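Local structure of endoglucanase family 5 (Clostridium acetobutylicum ATCC 824, 6PZ7) at residues G249-I254 / S290-K295; T235-G240 / E278-S283. The protein probably hydrolyses internal beta-1,4-glucosidic bonds of cellulose and related plant polysaccharides, as a broad-specificity GH5_4 endoglucanase. All blocks are in the same frame, centred on the assembly; numbering follows the deposited sequence.

Contact 1: residues G249-I254 / S290-K295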
loop_
_atom_site.group_PDB
_atom_site.type_symbol
_atom_site.label_atom_id
_atom_site.label_comp_id
_atom_site.label_asym_id
_atom_site.label_seq_id
_atom_site.Cartn_x
_atom_site.Cartn_y
_atom_site.Cartn_z
ATOM N N GLY A 249 14.991 15.495 -1.568
ATOM C CA GLY A 249 16.097 14.549 -1.650
ATOM C C GLY A 249 15.620 13.103 -1.583
ATOM O O GLY A 249 16.115 12.233 -2.317
ATOM N N GLN A 250 14.663 12.808 -0.701
ATOM C CA GLN A 250 14.160 11.445 -0.583
ATOM C C GLN A 250 13.411 11.033 -1.841
ATOM O O GLN A 250 13.599 9.917 -2.354
ATOM C CB GLN A 250 13.262 11.351 0.648
ATOM C CG GLN A 250 13.992 11.465 1.981
ATOM C CD GLN A 250 13.053 11.702 3.114
ATOM O OE1 GLN A 250 12.109 12.488 3.010
ATOM N NE2 GLN A 250 13.290 11.029 4.216
ATOM N N LEU A 251 12.578 11.915 -2.379
ATOM C CA LEU A 251 11.847 11.606 -3.603
ATOM C C LEU A 251 12.787 11.486 -4.787
ATOM O O LEU A 251 12.604 10.619 -5.644
ATOM C CB LEU A 251 10.735 12.633 -3.834
ATOM C CG LEU A 251 9.605 12.627 -2.807
ATOM C CD1 LEU A 251 8.759 13.872 -2.972
ATOM C CD2 LEU A 251 8.751 11.387 -2.975
ATOM N N ASN A 252 13.835 12.314 -4.825
ATOM C CA ASN A 252 14.790 12.229 -5.919
ATOM C C ASN A 252 15.567 10.918 -5.887
ATOM O O ASN A 252 15.922 10.386 -6.949
ATOM C CB ASN A 252 15.718 13.441 -5.875
ATOM C CG ASN A 252 16.283 13.757 -7.221
ATOM O OD1 ASN A 252 15.593 13.645 -8.235
ATOM N ND2 ASN A 252 17.557 14.139 -7.249
ATOM N N ALA A 253 15.862 10.386 -4.703
ATOM C CA ALA A 253 16.519 9.085 -4.635
ATOM C C ALA A 253 15.656 8.000 -5.268
ATOM O O ALA A 253 16.173 7.118 -5.969
ATOM C CB ALA A 253 16.878 8.722 -3.207
ATOM N N ILE A 254 14.348 8.021 -5.016
ATOM C CA ILE A 254 13.422 7.059 -5.610
ATOM C C ILE A 254 13.350 7.258 -7.114
ATOM O O ILE A 254 13.410 6.292 -7.885
ATOM C CB ILE A 254 12.040 7.201 -4.960
ATOM C CG1 ILE A 254 12.091 6.890 -3.463
ATOM C CG2 ILE A 254 11.041 6.325 -5.675
ATOM C CD1 ILE A 254 10.828 7.317 -2.682
ATOM N N SER A 290 2.914 17.122 -4.954
ATOM C CA SER A 290 3.305 17.816 -6.178
ATOM C C SER A 290 4.716 17.432 -6.605
ATOM O O SER A 290 4.963 17.211 -7.797
ATOM C CB SER A 290 3.165 19.322 -6.003
ATOM O OG SER A 290 4.028 19.813 -5.004
ATOM N N ASP A 291 5.641 17.325 -5.670
ATOM C CA ASP A 291 7.007 16.932 -6.038
ATOM C C ASP A 291 7.051 15.479 -6.499
ATOM O O ASP A 291 7.732 15.140 -7.481
ATOM C CB ASP A 291 7.942 17.160 -4.852
ATOM C CG ASP A 291 9.395 17.208 -5.242
ATOM O OD1 ASP A 291 9.706 17.447 -6.429
ATOM O OD2 ASP A 291 10.239 17.012 -4.359
ATOM N N ALA A 292 6.315 14.597 -5.825
ATOM C CA ALA A 292 6.237 13.215 -6.286
ATOM C C ALA A 292 5.711 13.136 -7.712
ATOM O O ALA A 292 6.280 12.427 -8.550
ATOM C CB ALA A 292 5.382 12.391 -5.315
ATOM N N ARG A 293 4.662 13.896 -8.014
ATOM C CA ARG A 293 4.075 13.855 -9.350
ATOM C C ARG A 293 5.057 14.369 -10.398
ATOM O O ARG A 293 5.118 13.828 -11.513
ATOM C CB ARG A 293 2.776 14.660 -9.404
ATOM C CG ARG A 293 2.177 14.838 -10.819
ATOM C CD ARG A 293 1.189 13.732 -11.246
ATOM N NE ARG A 293 1.809 12.428 -11.482
ATOM C CZ ARG A 293 1.504 11.301 -10.828
ATOM N NH1 ARG A 293 0.569 11.302 -9.887
ATOM N NH2 ARG A 293 2.146 10.194 -11.143
ATOM N N LYS A 294 5.839 15.399 -10.064
ATOM C CA LYS A 294 6.831 15.870 -11.013
ATOM C C LYS A 294 7.842 14.788 -11.341
ATOM O O LYS A 294 8.420 14.793 -12.439
ATOM C CB LYS A 294 7.531 17.083 -10.426
ATOM C CG LYS A 294 6.698 18.354 -10.491
ATOM C CD LYS A 294 7.412 19.540 -9.848
ATOM C CE LYS A 294 6.515 20.777 -9.869
ATOM N NZ LYS A 294 7.120 21.903 -9.110
ATOM N N LYS A 295 8.076 13.870 -10.418
ATOM C CA LYS A 295 8.963 12.725 -10.575
ATOM C C LYS A 295 8.234 11.466 -11.026
ATOM O O LYS A 295 8.827 10.376 -10.968
ATOM C CB LYS A 295 9.732 12.507 -9.270
ATOM C CG LYS A 295 10.693 13.671 -8.960
ATOM C CD LYS A 295 11.135 13.666 -7.506
ATOM C CE LYS A 295 12.298 14.603 -7.204
ATOM N NZ LYS A 295 12.150 15.981 -7.735
#
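Leu251 and Lys295 lead the packing of two neighbouring outer helices of the (beta/alpha)8 TIM barrel, 241-259 and 278-294, which follow barrel strands 216-221 and 265-270. The apolar part centres on Leu251, whose CB points at the other helix. Its CD1 lies over the Asp291-Ala292 backbone, 3.8 Å from Ala292 N, while CD2 faces Ala292 CB at 4.2 Å. A chi1 of -66° sets Leu251 CG anti to the carbonyl carbon. The side chain also rests on Ile267 of strand 265-270. Lys295, the first residue past the helix end, adds its aliphatic stem: its CD packs against Leu251 CB at 3.8 Å. No hydrogen bond joins the two segments directly. Polar pairing runs instead through the lysine ammonium, which forms a salt bridge back to the helix it follows, Lys295 NZ to Asp291 OD1 at 3.1 Å, on the syn side and 32° out of the carboxylate plane. NZ also pairs with Asp248, one turn before Asn252 on helix 241-259, so a single ammonium ties both helices. Carboxylate oxygens of Asp291 and Asp248 lie close, and the ammonium probably offsets their repulsion. Asn252 crosses the lysine chain at about a right angle. A bend at chi4 (48°) turns NZ toward the acids. Lys295 CE, before the bend, lies 3.6 Å from Asn252 OD1.

Contact 2: residues T235-G240 / E278-S283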
loop_
_atom_site.group_PDB
_atom_site.type_symbol
_atom_site.label_atom_id
_atom_site.label_comp_id
_atom_site.label_asym_id
_atom_site.label_seq_id
_atom_site.Cartn_x
_atom_site.Cartn_y
_atom_site.Cartn_z
ATOM N N THR A 235 8.367 17.125 16.383
ATOM C CA THR A 235 7.865 18.450 16.061
ATOM C C THR A 235 6.478 18.397 15.437
ATOM O O THR A 235 6.111 17.450 14.724
ATOM C CB THR A 235 8.814 19.153 15.086
ATOM O OG1 THR A 235 8.356 20.495 14.857
ATOM C CG2 THR A 235 8.907 18.436 13.753
ATOM N N SER A 236 5.720 19.468 15.664
ATOM C CA SER A 236 4.422 19.652 15.041
ATOM C C SER A 236 4.438 20.661 13.900
ATOM O O SER A 236 3.376 20.989 13.366
ATOM C CB SER A 236 3.398 20.092 16.084
ATOM O OG SER A 236 3.745 21.355 16.593
ATOM N N HIS A 237 5.621 21.127 13.494
ATOM C CA HIS A 237 5.752 22.106 12.428
ATOM C C HIS A 237 6.483 21.547 11.231
ATOM O O HIS A 237 7.475 20.829 11.370
ATOM C CB HIS A 237 6.478 23.365 12.948
ATOM C CG HIS A 237 5.698 24.086 14.001
ATOM N ND1 HIS A 237 6.108 24.162 15.315
ATOM C CD2 HIS A 237 4.499 24.713 13.947
ATOM C CE1 HIS A 237 5.216 24.841 16.016
ATOM N NE2 HIS A 237 4.231 25.194 15.209
ATOM N N TRP A 238 5.964 21.853 10.051
ATOM C CA TRP A 238 6.616 21.509 8.796
ATOM C C TRP A 238 6.459 22.697 7.882
ATOM O O TRP A 238 5.345 23.210 7.735
ATOM C CB TRP A 238 5.979 20.263 8.134
ATOM C CG TRP A 238 6.809 19.733 6.983
ATOM C CD1 TRP A 238 7.730 18.732 7.066
ATOM C CD2 TRP A 238 6.817 20.179 5.621
ATOM N NE1 TRP A 238 8.321 18.532 5.844
ATOM C CE2 TRP A 238 7.765 19.397 4.936
ATOM C CE3 TRP A 238 6.129 21.185 4.919
ATOM C CZ2 TRP A 238 8.049 19.585 3.599
ATOM C CZ3 TRP A 238 6.396 21.354 3.580
ATOM C CH2 TRP A 238 7.371 20.562 2.934
ATOM N N GLY A 239 7.522 23.071 7.209
ATOM C CA GLY A 239 7.516 24.147 6.248
ATOM C C GLY A 239 8.917 24.720 6.155
ATOM O O GLY A 239 9.726 24.694 7.078
ATOM N N GLY A 240 9.198 25.308 5.017
ATOM C CA GLY A 240 10.438 26.023 4.844
ATOM C C GLY A 240 11.451 25.235 4.033
ATOM O O GLY A 240 11.277 24.056 3.689
ATOM N N GLU A 278 -3.082 21.211 11.396
ATOM C CA GLU A 278 -3.550 20.956 10.028
ATOM C C GLU A 278 -2.769 21.757 8.998
ATOM O O GLU A 278 -2.485 21.244 7.906
ATOM C CB GLU A 278 -5.061 21.234 9.878
ATOM C CG GLU A 278 -5.549 20.851 8.449
ATOM C CD GLU A 278 -7.010 21.081 8.231
ATOM O OE1 GLU A 278 -7.683 21.661 9.121
ATOM O OE2 GLU A 278 -7.501 20.694 7.173
ATOM N N SER A 279 -2.413 23.009 9.303
ATOM C CA SER A 279 -1.714 23.831 8.322
ATOM C C SER A 279 -0.374 23.218 7.938
ATOM O O SER A 279 -0.008 23.181 6.759
ATOM C CB SER A 279 -1.504 25.228 8.900
ATOM O OG SER A 279 -2.739 25.803 9.243
ATOM N N SER A 280 0.396 22.790 8.930
ATOM C CA SER A 280 1.672 22.137 8.630
ATOM C C SER A 280 1.467 20.841 7.865
ATOM O O SER A 280 2.242 20.513 6.959
ATOM C CB SER A 280 2.434 21.841 9.930
ATOM O OG SER A 280 3.051 23.014 10.463
ATOM N N ARG A 281 0.487 20.054 8.287
ATOM C CA ARG A 281 0.220 18.800 7.595
ATOM C C ARG A 281 -0.160 19.039 6.144
ATOM O O ARG A 281 0.263 18.289 5.258
ATOM C CB ARG A 281 -0.909 18.041 8.307
ATOM C CG ARG A 281 -0.576 17.593 9.732
ATOM C CD ARG A 281 -1.782 17.030 10.457
ATOM N NE ARG A 281 -2.164 15.717 9.929
ATOM C CZ ARG A 281 -3.338 15.138 10.142
ATOM N NH1 ARG A 281 -4.308 15.791 10.779
ATOM N NH2 ARG A 281 -3.556 13.904 9.695
ATOM N N ALA A 282 -0.951 20.087 5.877
ATOM C CA ALA A 282 -1.326 20.451 4.512
ATOM C C ALA A 282 -0.137 20.965 3.721
ATOM O O ALA A 282 0.002 20.645 2.544
ATOM C CB ALA A 282 -2.465 21.475 4.541
ATOM N N SER A 283 0.723 21.761 4.341
ATOM C CA SER A 283 1.932 22.213 3.642
ATOM C C SER A 283 2.803 21.034 3.223
ATOM O O SER A 283 3.275 20.955 2.088
ATOM C CB SER A 283 2.732 23.148 4.538
ATOM O OG SER A 283 2.077 24.394 4.773
#
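Ser280 OG receives the amide of Trp238, the one hydrogen bond between loop 235-240 and the first turns of helix 278-294: Trp238 N to Ser280 OG is 3.2 Å, nearly straight at 163°. The hydroxyl stands beside its own backbone N, close to the loop chain, with His237 CA 3.5 Å from Ser280 OG. One turn further along the helix, the six-membered ring of Trp238 leans obliquely on Ser283, CZ3 lying 3.5 Å from Ser283 O and CE3 3.9 Å from Ser283 CB. A chi1 of -169° puts Trp238 CG anti to the backbone N. Behind these contacts an ST turn shapes the loop, His237 N donating to Thr235 OG1 at 3.1 Å. Ser236 O accepts from Asn277 just ahead of the helix, and Gly239 N donates to Asp243, giving the loop a tie at either end. The buried indole meets the ring of Phe228 with planes at about 55° and touches Asp243 and Lys244. The segment lies in the loop between helices 226-229 and 241-259, passes the N-terminal end of 278-294, and enters 241-259 with Gly240 as N-cap residue.

Both contacts draw on helix 278-294, contact 2 at its N-terminal start and contact 1 at its C-terminal end, and their centres lie 19 Å apart. They do not touch, the nearest atoms being about 7 Å from each other. Because loop 235-240 runs directly into helix 241-259, the same two chain sections meet twice: polar and aromatic at the surface in 235-240 / 278-283, largely buried in 249-254 / 290-295, with leucine packing beside a lysine-aspartate salt bridge. In a TIM barrel the active site lies at the C-terminal ends of the strands, where the helices begin. Contact 2 is therefore at the expected active-site end, though in the outer layer, its centre about 24 Å from the chain centre; contact 1 lies toward the other end.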